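Local coordinates for biofilm-associated surface protein (Staphylococcus aureus, PDB 7C7U) that probably mediates staphylococcal biofilm formation as a cell wall-anchored, calcium-binding surface protein whose switching appears to modulate functional amyloid assembly, at residues 75-80 with 161-166; 184-189 with 382-387; 256-261 with 360-365. All blocks are in the same frame, centred on the assembly; numbering follows the deposited sequence.

Interaction 1: 75-80 with 161-166. With CA (calcium ion), chain C.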
ATOM      1  N   LYS A  75     -14.959  -6.291  -5.822  1.00 29.84           N
ATOM      2  CA  LYS A  75     -13.839  -7.228  -5.878  1.00 33.36           C
ATOM      3  C   LYS A  75     -14.212  -8.497  -5.132  1.00 27.82           C
ATOM      4  O   LYS A  75     -14.542  -8.440  -3.945  1.00 33.32           O
ATOM      5  CB  LYS A  75     -12.586  -6.609  -5.267  1.00 32.58           C
ATOM      6  CG  LYS A  75     -11.418  -7.571  -5.156  1.00 35.82           C
ATOM      7  CD  LYS A  75     -10.145  -6.853  -4.717  1.00 36.32           C
ATOM      8  CE  LYS A  75      -9.095  -7.860  -4.277  1.00 46.92           C
ATOM      9  NZ  LYS A  75      -8.748  -8.874  -5.329  1.00 42.37           N
ATOM     10  N   LEU A  76     -14.102  -9.635  -5.804  1.00 27.22           N
ATOM     11  CA  LEU A  76     -14.603 -10.892  -5.282  1.00 32.90           C
ATOM     12  C   LEU A  76     -13.468 -11.872  -5.030  1.00 33.89           C
ATOM     13  O   LEU A  76     -12.470 -11.893  -5.750  1.00 30.97           O
ATOM     14  CB  LEU A  76     -15.600 -11.522  -6.244  1.00 32.18           C
ATOM     15  CG  LEU A  76     -16.825 -10.638  -6.505  1.00 33.33           C
ATOM     16  CD1 LEU A  76     -17.591 -11.170  -7.702  1.00 34.28           C
ATOM     17  CD2 LEU A  76     -17.698 -10.600  -5.271  1.00 32.67           C
ATOM     18  N   ASP A  77     -13.667 -12.695  -4.017  1.00 32.91           N
ATOM     19  CA  ASP A  77     -12.748 -13.769  -3.701  1.00 34.56           C
ATOM     20  C   ASP A  77     -12.405 -14.564  -4.961  1.00 32.06           C
ATOM     21  O   ASP A  77     -13.295 -14.849  -5.777  1.00 32.61           O
ATOM     22  CB  ASP A  77     -13.383 -14.681  -2.657  1.00 34.34           C
ATOM     23  CG  ASP A  77     -12.383 -15.571  -1.982  1.00 33.61           C
ATOM     24  OD1 ASP A  77     -12.012 -16.618  -2.572  1.00 34.55           O
ATOM     25  OD2 ASP A  77     -11.968 -15.215  -0.865  1.00 31.00           O
ATOM     26  N   PRO A  78     -11.126 -14.921  -5.158  1.00 36.75           N
ATOM     27  CA  PRO A  78     -10.738 -15.728  -6.334  1.00 35.70           C
ATOM     28  C   PRO A  78     -11.522 -17.021  -6.520  1.00 30.57           C
ATOM     29  O   PRO A  78     -11.765 -17.430  -7.664  1.00 33.92           O
ATOM     30  CB  PRO A  78      -9.252 -16.021  -6.068  1.00 38.72           C
ATOM     31  CG  PRO A  78      -8.795 -14.912  -5.187  1.00 37.09           C
ATOM     32  CD  PRO A  78      -9.965 -14.506  -4.348  1.00 33.66           C
ATOM     33  N   ILE A  79     -11.891 -17.699  -5.436  1.00 26.40           N
ATOM     34  CA  ILE A  79     -12.731 -18.889  -5.568  1.00 32.61           C
ATOM     35  C   ILE A  79     -13.992 -18.573  -6.368  1.00 39.54           C
ATOM     36  O   ILE A  79     -14.400 -19.346  -7.250  1.00 35.71           O
ATOM     37  CB  ILE A  79     -13.078 -19.453  -4.180  1.00 33.42           C
ATOM     38  CG1 ILE A  79     -11.819 -19.922  -3.448  1.00 37.51           C
ATOM     39  CG2 ILE A  79     -14.067 -20.594  -4.317  1.00 35.38           C
ATOM     40  CD1 ILE A  79     -11.151 -21.112  -4.094  1.00 43.54           C
ATOM     41  N   ILE A  80     -14.624 -17.428  -6.073  1.00 36.05           N
ATOM     42  CA  ILE A  80     -15.814 -16.986  -6.806  1.00 32.83           C
ATOM     43  C   ILE A  80     -15.431 -16.380  -8.152  1.00 31.47           C
ATOM     44  O   ILE A  80     -15.989 -16.745  -9.191  1.00 34.26           O
ATOM     45  CB  ILE A  80     -16.624 -15.973  -5.965  1.00 35.66           C
ATOM     46  CG1 ILE A  80     -17.048 -16.541  -4.610  1.00 36.75           C
ATOM     47  CG2 ILE A  80     -17.854 -15.510  -6.727  1.00 33.68           C
ATOM     48  CD1 ILE A  80     -17.981 -17.692  -4.697  1.00 39.43           C
ATOM     49  N   ASN A 161     -10.318 -19.551   5.990  1.00 32.56           N
ATOM     50  CA  ASN A 161     -10.179 -18.753   4.777  1.00 32.50           C
ATOM     51  C   ASN A 161     -11.593 -18.438   4.282  1.00 31.55           C
ATOM     52  O   ASN A 161     -12.240 -19.296   3.683  1.00 34.01           O
ATOM     53  CB  ASN A 161      -9.385 -19.533   3.740  1.00 35.59           C
ATOM     54  CG  ASN A 161      -9.094 -18.734   2.488  1.00 41.19           C
ATOM     55  OD1 ASN A 161      -9.671 -17.663   2.259  1.00 35.42           O
ATOM     56  ND2 ASN A 161      -8.196 -19.266   1.653  1.00 39.09           N
ATOM     57  N   LYS A 162     -12.051 -17.200   4.489  1.00 30.93           N
ATOM     58  CA  LYS A 162     -13.417 -16.836   4.109  1.00 31.92           C
ATOM     59  C   LYS A 162     -13.488 -16.539   2.616  1.00 28.86           C
ATOM     60  O   LYS A 162     -12.477 -16.402   1.938  1.00 28.88           O
ATOM     61  CB  LYS A 162     -13.912 -15.612   4.884  1.00 28.84           C
ATOM     62  CG  LYS A 162     -13.751 -15.677   6.389  1.00 30.75           C
ATOM     63  CD  LYS A 162     -14.535 -16.834   6.948  1.00 30.98           C
ATOM     64  CE  LYS A 162     -14.604 -16.762   8.470  1.00 36.69           C
ATOM     65  NZ  LYS A 162     -15.181 -18.038   8.971  1.00 40.16           N
ATOM     66  N   LEU A 163     -14.706 -16.453   2.088  1.00 26.06           N
ATOM     67  CA  LEU A 163     -14.897 -15.969   0.721  1.00 23.63           C
ATOM     68  C   LEU A 163     -15.083 -14.465   0.814  1.00 26.57           C
ATOM     69  O   LEU A 163     -16.180 -13.986   1.119  1.00 29.04           O
ATOM     70  CB  LEU A 163     -16.079 -16.657   0.044  1.00 29.03           C
ATOM     71  CG  LEU A 163     -15.971 -18.184   0.038  1.00 29.66           C
ATOM     72  CD1 LEU A 163     -17.337 -18.814  -0.208  1.00 27.07           C
ATOM     73  CD2 LEU A 163     -14.947 -18.646  -0.993  1.00 28.94           C
ATOM     74  N   ASN A 164     -14.007 -13.713   0.572  1.00 24.92           N
ATOM     75  CA  ASN A 164     -14.003 -12.281   0.872  1.00 25.53           C
ATOM     76  C   ASN A 164     -14.657 -11.469  -0.241  1.00 27.97           C
ATOM     77  O   ASN A 164     -14.708 -11.882  -1.408  1.00 27.02           O
ATOM     78  CB  ASN A 164     -12.570 -11.775   1.102  1.00 26.06           C
ATOM     79  CG  ASN A 164     -11.787 -12.685   2.033  1.00 29.22           C
ATOM     80  OD1 ASN A 164     -11.094 -13.584   1.581  1.00 32.13           O
ATOM     81  ND2 ASN A 164     -11.936 -12.488   3.331  1.00 29.22           N
ATOM     82  N   HIS A 165     -15.173 -10.297   0.136  1.00 28.14           N
ATOM     83  CA  HIS A 165     -15.628  -9.329  -0.845  1.00 28.40           C
ATOM     84  C   HIS A 165     -15.218  -7.939  -0.392  1.00 24.96           C
ATOM     85  O   HIS A 165     -14.977  -7.688   0.791  1.00 27.53           O
ATOM     86  CB  HIS A 165     -17.163  -9.402  -1.113  1.00 28.09           C
ATOM     87  CG  HIS A 165     -18.036  -9.357   0.109  1.00 26.07           C
ATOM     88  ND1 HIS A 165     -18.210  -8.221   0.866  1.00 27.10           N
ATOM     89  CD2 HIS A 165     -18.843 -10.300   0.661  1.00 28.21           C
ATOM     90  CE1 HIS A 165     -19.065  -8.463   1.843  1.00 28.15           C
ATOM     91  NE2 HIS A 165     -19.464  -9.721   1.745  1.00 31.09           N
ATOM     92  N   GLN A 166     -15.099  -7.047  -1.359  1.00 24.51           N
ATOM     93  CA  GLN A 166     -14.818  -5.652  -1.082  1.00 27.29           C
ATOM     94  C   GLN A 166     -15.543  -4.803  -2.110  1.00 26.67           C
ATOM     95  O   GLN A 166     -15.668  -5.191  -3.271  1.00 29.26           O
ATOM     96  CB  GLN A 166     -13.294  -5.389  -1.127  1.00 30.53           C
ATOM     97  CG  GLN A 166     -12.872  -3.997  -0.721  1.00 41.29           C
ATOM     98  CD  GLN A 166     -11.400  -3.754  -1.018  1.00 41.36           C
ATOM     99  OE1 GLN A 166     -10.907  -4.138  -2.080  1.00 44.61           O
ATOM    100  NE2 GLN A 166     -10.697  -3.121  -0.087  1.00 46.23           N
TER
HETATM  101 CA    CA C1001     -10.458 -15.955   0.883  1.00 33.54          CA
HETATM  102  O   HOH W   1     -10.512 -17.806  -0.630  1.00 34.34           O
HETATM  103  O   HOH W   2      -8.643 -14.918   2.075  1.00 35.21           O
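Asp77 and Asn164 meet where strand 70-76 ends, and a calcium ion joins their side chains. The metal bonds come first: the ion is held by Asp77 OD2 at 2.4 Å, and its remaining ligands are Asn161 OD1, the backbone O of Lys162, Asn164 OD1 and two waters. One carboxylate oxygen from 75-80 thus faces three oxygens from 161-166. Asp77 OD2 and Asn164 OD1 lie 3.1 Å apart without a hydrogen bond, a closeness explained by their common metal. The amide of Asn164 is fixed at its other end, ND2 donating to Thr384 OG1.

Hydrogen bonds share out the carboxylate of Asp77. Its CG is anti to the backbone N (chi1 -163°), which carries the group across to the opposing strand. OD2 also accepts from Asn164 N at 2.9 Å, met on the anti side but 28° out of the carboxylate plane; Asp77 N in turn donates to Asn164 O at 2.9 Å. The second oxygen, OD1, takes Ile79 N on its anti lone pair at 3.1 Å, an N-cap bond to helix 78-81, and accepts a hydrogen bond from a calcium-bound water. With both oxygens gripped, rotation of the carboxylate is restrained.

Backbone pairing runs away from the metal: Lys75 and Gln166 form an antiparallel hydrogen-bonded pair, Lys75 N reaching Gln166 O at 2.9 Å, and Leu76 with His165 is the next, non-hydrogen-bonded pair.

Apolar contact is slight, Leu163 CD2 lying 3.8 Å from Ile79 CB. Together these features describe a calcium site at a strand-to-helix junction, its aspartate serving as both metal ligand and N-cap.

Interaction 2: 184-189 with 382-387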
ATOM      1  N   SER A 184     -16.044  -3.779   3.185  1.00 32.00           N
ATOM      2  CA  SER A 184     -15.591  -5.137   2.890  1.00 32.87           C
ATOM      3  C   SER A 184     -16.456  -6.108   3.687  1.00 31.72           C
ATOM      4  O   SER A 184     -17.450  -5.711   4.301  1.00 32.56           O
ATOM      5  CB  SER A 184     -14.094  -5.313   3.185  1.00 26.73           C
ATOM      6  OG  SER A 184     -13.765  -5.047   4.553  1.00 30.00           O
ATOM      7  N   GLY A 185     -16.075  -7.383   3.665  1.00 30.59           N
ATOM      8  CA  GLY A 185     -16.792  -8.436   4.364  1.00 23.35           C
ATOM      9  C   GLY A 185     -16.480  -9.806   3.777  1.00 26.93           C
ATOM     10  O   GLY A 185     -15.491  -9.992   3.066  1.00 26.80           O
ATOM     11  N   TYR A 186     -17.345 -10.768   4.096  1.00 24.67           N
ATOM     12  CA  TYR A 186     -17.200 -12.084   3.513  1.00 23.54           C
ATOM     13  C   TYR A 186     -18.570 -12.731   3.459  1.00 27.17           C
ATOM     14  O   TYR A 186     -19.436 -12.423   4.280  1.00 26.64           O
ATOM     15  CB  TYR A 186     -16.213 -12.967   4.287  1.00 26.85           C
ATOM     16  CG  TYR A 186     -16.495 -13.126   5.770  1.00 25.46           C
ATOM     17  CD1 TYR A 186     -17.249 -14.202   6.244  1.00 25.03           C
ATOM     18  CD2 TYR A 186     -15.980 -12.239   6.696  1.00 27.69           C
ATOM     19  CE1 TYR A 186     -17.489 -14.362   7.602  1.00 25.42           C
ATOM     20  CE2 TYR A 186     -16.206 -12.397   8.056  1.00 28.00           C
ATOM     21  CZ  TYR A 186     -16.975 -13.462   8.496  1.00 28.73           C
ATOM     22  OH  TYR A 186     -17.218 -13.626   9.840  1.00 29.47           O
ATOM     23  N   PHE A 187     -18.752 -13.606   2.468  1.00 26.55           N
ATOM     24  CA  PHE A 187     -19.995 -14.353   2.308  1.00 29.22           C
ATOM     25  C   PHE A 187     -20.140 -15.369   3.422  1.00 31.31           C
ATOM     26  O   PHE A 187     -19.167 -16.012   3.826  1.00 28.75           O
ATOM     27  CB  PHE A 187     -20.015 -15.081   0.972  1.00 28.78           C
ATOM     28  CG  PHE A 187     -20.035 -14.175  -0.214  1.00 30.80           C
ATOM     29  CD1 PHE A 187     -21.231 -13.636  -0.674  1.00 25.78           C
ATOM     30  CD2 PHE A 187     -18.855 -13.889  -0.900  1.00 26.83           C
ATOM     31  CE1 PHE A 187     -21.244 -12.813  -1.790  1.00 28.41           C
ATOM     32  CE2 PHE A 187     -18.864 -13.075  -2.013  1.00 26.47           C
ATOM     33  CZ  PHE A 187     -20.057 -12.517  -2.452  1.00 29.37           C
ATOM     34  N   LEU A 188     -21.359 -15.524   3.922  1.00 30.18           N
ATOM     35  CA  LEU A 188     -21.613 -16.481   4.982  1.00 29.92           C
ATOM     36  C   LEU A 188     -21.883 -17.845   4.363  1.00 30.97           C
ATOM     37  O   LEU A 188     -22.644 -17.952   3.395  1.00 29.02           O
ATOM     38  CB  LEU A 188     -22.790 -16.041   5.854  1.00 30.66           C
ATOM     39  CG  LEU A 188     -22.619 -14.701   6.563  1.00 31.95           C
ATOM     40  CD1 LEU A 188     -23.784 -14.370   7.473  1.00 33.75           C
ATOM     41  CD2 LEU A 188     -21.296 -14.662   7.332  1.00 29.66           C
ATOM     42  N   THR A 189     -21.222 -18.866   4.888  1.00 30.58           N
ATOM     43  CA  THR A 189     -21.438 -20.250   4.484  1.00 28.38           C
ATOM     44  C   THR A 189     -21.834 -21.062   5.702  1.00 28.40           C
ATOM     45  O   THR A 189     -21.866 -20.554   6.831  1.00 27.01           O
ATOM     46  CB  THR A 189     -20.182 -20.868   3.852  1.00 29.32           C
ATOM     47  OG1 THR A 189     -19.201 -21.098   4.874  1.00 29.67           O
ATOM     48  CG2 THR A 189     -19.617 -19.992   2.747  1.00 26.81           C
ATOM     49  N   THR A 382     -19.830  -7.677   8.542  1.00 24.35           N
ATOM     50  CA  THR A 382     -18.528  -8.322   8.548  1.00 19.98           C
ATOM     51  C   THR A 382     -17.542  -7.381   7.898  1.00 24.92           C
ATOM     52  O   THR A 382     -17.923  -6.366   7.321  1.00 28.94           O
ATOM     53  CB  THR A 382     -18.553  -9.657   7.804  1.00 22.47           C
ATOM     54  OG1 THR A 382     -19.003  -9.441   6.454  1.00 27.10           O
ATOM     55  CG2 THR A 382     -19.472 -10.661   8.516  1.00 26.42           C
ATOM     56  N   SER A 383     -16.255  -7.725   8.007  1.00 24.71           N
ATOM     57  CA  SER A 383     -15.226  -6.935   7.337  1.00 23.90           C
ATOM     58  C   SER A 383     -14.023  -7.835   7.118  1.00 22.16           C
ATOM     59  O   SER A 383     -13.879  -8.880   7.773  1.00 21.87           O
ATOM     60  CB  SER A 383     -14.825  -5.689   8.132  1.00 25.16           C
ATOM     61  OG  SER A 383     -14.517  -6.009   9.477  1.00 29.85           O
ATOM     62  N   THR A 384     -13.172  -7.407   6.185  1.00 25.59           N
ATOM     63  CA  THR A 384     -11.927  -8.080   5.827  1.00 22.99           C
ATOM     64  C   THR A 384     -10.799  -7.054   5.817  1.00 24.70           C
ATOM     65  O   THR A 384     -10.917  -6.018   5.161  1.00 24.80           O
ATOM     66  CB  THR A 384     -12.017  -8.741   4.438  1.00 21.81           C
ATOM     67  OG1 THR A 384     -12.916  -9.853   4.462  1.00 24.86           O
ATOM     68  CG2 THR A 384     -10.635  -9.298   4.010  1.00 26.82           C
ATOM     69  N   LEU A 385      -9.704  -7.352   6.527  1.00 26.77           N
ATOM     70  CA  LEU A 385      -8.452  -6.583   6.404  1.00 27.07           C
ATOM     71  C   LEU A 385      -7.500  -7.388   5.523  1.00 24.83           C
ATOM     72  O   LEU A 385      -7.068  -8.479   5.904  1.00 27.96           O
ATOM     73  CB  LEU A 385      -7.840  -6.287   7.777  1.00 22.63           C
ATOM     74  CG  LEU A 385      -6.404  -5.669   7.765  1.00 27.98           C
ATOM     75  CD1 LEU A 385      -6.482  -4.227   7.319  1.00 28.34           C
ATOM     76  CD2 LEU A 385      -5.791  -5.801   9.131  1.00 21.30           C
ATOM     77  N   ALA A 386      -7.242  -6.885   4.309  1.00 24.63           N
ATOM     78  CA  ALA A 386      -6.439  -7.569   3.294  1.00 31.48           C
ATOM     79  C   ALA A 386      -5.025  -6.977   3.329  1.00 29.72           C
ATOM     80  O   ALA A 386      -4.740  -5.967   2.689  1.00 32.35           O
ATOM     81  CB  ALA A 386      -7.065  -7.412   1.913  1.00 31.14           C
ATOM     82  N   LEU A 387      -4.164  -7.574   4.139  1.00 30.11           N
ATOM     83  CA  LEU A 387      -2.763  -7.175   4.196  1.00 28.77           C
ATOM     84  C   LEU A 387      -1.977  -7.837   3.072  1.00 31.04           C
ATOM     85  O   LEU A 387      -2.186  -9.014   2.752  1.00 25.83           O
ATOM     86  CB  LEU A 387      -2.158  -7.549   5.546  1.00 28.12           C
ATOM     87  CG  LEU A 387      -2.757  -6.842   6.746  1.00 29.50           C
ATOM     88  CD1 LEU A 387      -1.970  -7.146   8.013  1.00 28.82           C
ATOM     89  CD2 LEU A 387      -2.842  -5.331   6.478  1.00 31.50           C
TER
HETATM   90  O   HOH W   3     -12.104  -3.237   4.675  1.00 33.78           O
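Ser184 OG is gripped from the crossing strand and by water: Thr384 N donates to it at 2.9 Å, almost straight at 173°, and a water lies 2.5 Å from the same OG. Thr384 N thus bonds to OG directly, while the water, also within hydrogen-bonding distance of Thr384 O, can link the hydroxyl to that carbonyl. The hydroxyl gets there because OG sits between the backbone N and the carbonyl carbon, directed at the crossing strand.

Two threonines reach back in the other direction. Thr384 OG1 donates a hydrogen bond to Gly185 O at 2.9 Å, approaching from above the carbonyl plane, 58° out of it, and not along a lone pair. Thr382 OG1, in turn, accepts from Tyr186 N at 3.2 Å.

Between these bonds the backbones come very close, with Gly185 CA 3.7 Å from Ser383 CA. Gly185 has no side chain to hold them apart, and Thr382 OG1 stands 3.2 Å from Gly185 CA.

The apolar part is a CH-pi contact. Thr382 CG2 lies over one face of the Tyr186 ring, 4.0 Å from its centroid and offset toward the rim, while Ser383 O and Thr384 OG1 lie near the ring plane at its edge.

The strand axes approach to 3.7 Å with their directions 111° apart, and no ladder of backbone bonds pairs them. This is the geometry of edge strands from two beta-sheets crossing steeply, bridged by hydroxyl groups.

Interaction 3: 256-261 with 360-365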
ATOM      1  N   GLN A 256     -16.304  -9.767  16.807  1.00 29.43           N
ATOM      2  CA  GLN A 256     -15.425 -10.909  16.573  1.00 29.37           C
ATOM      3  C   GLN A 256     -14.138 -10.388  15.949  1.00 27.38           C
ATOM      4  O   GLN A 256     -14.170  -9.763  14.884  1.00 26.10           O
ATOM      5  CB  GLN A 256     -16.100 -11.949  15.667  1.00 30.70           C
ATOM      6  CG  GLN A 256     -17.466 -12.471  16.224  1.00 28.07           C
ATOM      7  CD  GLN A 256     -17.994 -13.712  15.488  1.00 34.02           C
ATOM      8  OE1 GLN A 256     -17.635 -13.966  14.340  1.00 35.65           O
ATOM      9  NE2 GLN A 256     -18.874 -14.480  16.150  1.00 32.20           N
ATOM     10  N   ILE A 257     -13.006 -10.625  16.611  1.00 30.51           N
ATOM     11  CA  ILE A 257     -11.696 -10.185  16.118  1.00 29.30           C
ATOM     12  C   ILE A 257     -10.940 -11.424  15.648  1.00 31.53           C
ATOM     13  O   ILE A 257     -10.851 -12.412  16.382  1.00 32.27           O
ATOM     14  CB  ILE A 257     -10.911  -9.419  17.201  1.00 32.70           C
ATOM     15  CG1 ILE A 257     -11.779  -8.343  17.860  1.00 33.50           C
ATOM     16  CG2 ILE A 257      -9.592  -8.782  16.641  1.00 32.94           C
ATOM     17  CD1 ILE A 257     -12.231  -7.232  16.904  1.00 33.73           C
ATOM     18  N   ASP A 258     -10.420 -11.381  14.421  1.00 31.93           N
ATOM     19  CA  ASP A 258      -9.691 -12.512  13.853  1.00 34.96           C
ATOM     20  C   ASP A 258      -8.643 -13.032  14.834  1.00 35.80           C
ATOM     21  O   ASP A 258      -7.778 -12.279  15.290  1.00 33.87           O
ATOM     22  CB  ASP A 258      -9.022 -12.085  12.545  1.00 31.41           C
ATOM     23  CG  ASP A 258      -8.531 -13.262  11.727  1.00 33.25           C
ATOM     24  OD1 ASP A 258      -7.744 -14.077  12.250  1.00 39.60           O
ATOM     25  OD2 ASP A 258      -8.935 -13.386  10.560  1.00 32.41           O
ATOM     26  N   LYS A 259      -8.744 -14.320  15.162  1.00 32.17           N
ATOM     27  CA  LYS A 259      -7.852 -14.943  16.140  1.00 38.27           C
ATOM     28  C   LYS A 259      -6.363 -14.786  15.773  1.00 38.18           C
ATOM     29  O   LYS A 259      -5.511 -14.706  16.664  1.00 39.08           O
ATOM     30  CB  LYS A 259      -8.226 -16.418  16.294  1.00 38.32           C
ATOM     31  CG  LYS A 259      -8.046 -17.243  15.039  1.00 44.85           C
ATOM     32  CD  LYS A 259      -8.523 -18.682  15.266  1.00 55.29           C
ATOM     33  CE  LYS A 259      -8.243 -19.549  14.047  1.00 55.20           C
ATOM     34  NZ  LYS A 259      -6.760 -19.577  13.775  1.00 58.37           N
ATOM     35  N   ASP A 260      -6.021 -14.745  14.485  1.00 36.06           N
ATOM     36  CA  ASP A 260      -4.607 -14.616  14.123  1.00 42.24           C
ATOM     37  C   ASP A 260      -4.027 -13.243  14.405  1.00 42.01           C
ATOM     38  O   ASP A 260      -2.803 -13.094  14.374  1.00 35.64           O
ATOM     39  CB  ASP A 260      -4.384 -14.949  12.649  1.00 45.27           C
ATOM     40  CG  ASP A 260      -4.604 -16.412  12.350  1.00 48.18           C
ATOM     41  OD1 ASP A 260      -4.468 -17.216  13.289  1.00 48.18           O
ATOM     42  OD2 ASP A 260      -4.900 -16.756  11.191  1.00 55.12           O
ATOM     43  N   LEU A 261      -4.849 -12.231  14.656  1.00 35.47           N
ATOM     44  CA  LEU A 261      -4.296 -10.946  15.055  1.00 35.30           C
ATOM     45  C   LEU A 261      -3.996 -10.886  16.543  1.00 34.61           C
ATOM     46  O   LEU A 261      -3.258 -10.002  16.977  1.00 34.82           O
ATOM     47  CB  LEU A 261      -5.259  -9.814  14.676  1.00 36.47           C
ATOM     48  CG  LEU A 261      -5.219  -9.412  13.208  1.00 34.03           C
ATOM     49  CD1 LEU A 261      -6.197  -8.290  12.922  1.00 34.78           C
ATOM     50  CD2 LEU A 261      -3.783  -8.987  12.850  1.00 35.93           C
ATOM     51  N   GLU A 360      -2.123 -11.859   3.527  1.00 34.59           N
ATOM     52  CA  GLU A 360      -2.905 -12.492   4.573  1.00 30.44           C
ATOM     53  C   GLU A 360      -4.174 -11.680   4.796  1.00 28.61           C
ATOM     54  O   GLU A 360      -4.116 -10.458   4.960  1.00 30.39           O
ATOM     55  CB  GLU A 360      -2.118 -12.617   5.885  1.00 34.04           C
ATOM     56  CG  GLU A 360      -2.716 -13.702   6.790  1.00 36.69           C
ATOM     57  CD  GLU A 360      -1.918 -13.968   8.062  1.00 44.96           C
ATOM     58  OE1 GLU A 360      -0.837 -13.376   8.250  1.00 44.33           O
ATOM     59  OE2 GLU A 360      -2.388 -14.774   8.888  1.00 47.46           O
ATOM     60  N   ASP A 361      -5.302 -12.366   4.817  1.00 26.38           N
ATOM     61  CA  ASP A 361      -6.601 -11.758   5.105  1.00 30.14           C
ATOM     62  C   ASP A 361      -7.002 -12.017   6.547  1.00 29.22           C
ATOM     63  O   ASP A 361      -6.860 -13.139   7.045  1.00 31.39           O
ATOM     64  CB  ASP A 361      -7.677 -12.329   4.188  1.00 29.22           C
ATOM     65  CG  ASP A 361      -7.490 -11.911   2.760  1.00 34.79           C
ATOM     66  OD1 ASP A 361      -7.060 -10.758   2.536  1.00 33.93           O
ATOM     67  OD2 ASP A 361      -7.754 -12.734   1.865  1.00 35.90           O
ATOM     68  N   PHE A 362      -7.541 -10.985   7.207  1.00 29.43           N
ATOM     69  CA  PHE A 362      -8.130 -11.135   8.528  1.00 28.65           C
ATOM     70  C   PHE A 362      -9.583 -10.684   8.474  1.00 27.85           C
ATOM     71  O   PHE A 362      -9.905  -9.703   7.807  1.00 26.86           O
ATOM     72  CB  PHE A 362      -7.369 -10.347   9.588  1.00 28.18           C
ATOM     73  CG  PHE A 362      -5.878 -10.641   9.592  1.00 30.15           C
ATOM     74  CD1 PHE A 362      -5.032  -9.969   8.737  1.00 29.33           C
ATOM     75  CD2 PHE A 362      -5.359 -11.616  10.416  1.00 32.32           C
ATOM     76  CE1 PHE A 362      -3.657 -10.250   8.706  1.00 34.87           C
ATOM     77  CE2 PHE A 362      -3.990 -11.900  10.399  1.00 37.33           C
ATOM     78  CZ  PHE A 362      -3.149 -11.212   9.545  1.00 32.53           C
ATOM     79  N   THR A 363     -10.452 -11.416   9.152  1.00 29.58           N
ATOM     80  CA  THR A 363     -11.882 -11.146   9.075  1.00 28.04           C
ATOM     81  C   THR A 363     -12.428 -10.795  10.444  1.00 27.32           C
ATOM     82  O   THR A 363     -11.867 -11.185  11.470  1.00 28.50           O
ATOM     83  CB  THR A 363     -12.635 -12.333   8.467  1.00 27.36           C
ATOM     84  OG1 THR A 363     -12.271 -13.526   9.148  1.00 30.79           O
ATOM     85  CG2 THR A 363     -12.280 -12.476   6.987  1.00 27.43           C
ATOM     86  N   PHE A 364     -13.513 -10.002  10.439  1.00 27.92           N
ATOM     87  CA  PHE A 364     -14.128  -9.457  11.640  1.00 25.86           C
ATOM     88  C   PHE A 364     -15.640  -9.449  11.450  1.00 24.86           C
ATOM     89  O   PHE A 364     -16.134  -9.520  10.318  1.00 21.85           O
ATOM     90  CB  PHE A 364     -13.659  -8.033  11.931  1.00 24.72           C
ATOM     91  CG  PHE A 364     -12.179  -7.865  11.807  1.00 27.86           C
ATOM     92  CD1 PHE A 364     -11.595  -7.690  10.562  1.00 24.86           C
ATOM     93  CD2 PHE A 364     -11.377  -7.953  12.925  1.00 26.18           C
ATOM     94  CE1 PHE A 364     -10.206  -7.568  10.443  1.00 28.43           C
ATOM     95  CE2 PHE A 364      -9.995  -7.835  12.809  1.00 29.21           C
ATOM     96  CZ  PHE A 364      -9.423  -7.645  11.568  1.00 29.34           C
ATOM     97  N   ALA A 365     -16.355  -9.376  12.571  1.00 23.43           N
ATOM     98  CA  ALA A 365     -17.822  -9.258  12.560  1.00 24.79           C
ATOM     99  C   ALA A 365     -18.289  -8.428  13.750  1.00 28.37           C
ATOM    100  O   ALA A 365     -17.636  -8.389  14.802  1.00 27.23           O
ATOM    101  CB  ALA A 365     -18.519 -10.635  12.565  1.00 21.38           C
TER
HETATM  102  O   HOH W   4     -10.357 -15.157   8.496  1.00 41.05           O
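Leu261 lies over one face of the Phe362 ring, its CD2 3.9 Å from the centroid and 14° off the normal, a CH-pi contact; Asp260 CB sits at the edge, in plane. The motif here is an antiparallel strand pair, 252-257 with 359-369, whose first strand runs into an Asx turn and a 3-10 segment. The Phe364 ring is touched at its edge, by Leu261 CD1 at 3.6 Å from CZ and, in plane, by Ile257 CG2. One leucine thus serves both rings, and Leu329 of a second sheet packs against Leu261 and Phe364, as in a two-layered beta fold.

Gln256 and Ala365 form the hydrogen-bonded pair, Gln256 N to Ala365 O being 2.8 Å. Gln256 NE2 itself turns to Asp194.

Beyond this pair the Asp258 carboxylate takes over. Its plane and that of the Phe362 ring are 74° apart, and each oxygen receives a backbone N-H on its anti lone pair. OD1 closes the Asx turn with Asp260 N at 2.9 Å. OD2 crosses the gap to Thr363 N, also at 2.9 Å, and a water lies within hydrogen-bonding distance of OD2 and 2.6 Å from Thr363 OG1.

Along the chain interaction 1 closes before the others open, whereas interaction 3 lies wholly within the long excursion between 184-189 and 382-387. Interactions 1 and 2 have centres about 8 Å apart and share a mixed sheet, strands 163-171 and 183-187 being neighbours. Interactions 2 and 3, about 9 Å apart, share the four-stranded sheet in which 359-369 pairs with 381-388. Interaction 2 therefore joins the two sheets, and the calcium of interaction 1 sits close to that seam, with Asn164 touching Asp361 and Thr363. The centres of interactions 1 and 3 are about 15 Å apart. Calcium binding is thus placed beside the junction of the two sheets.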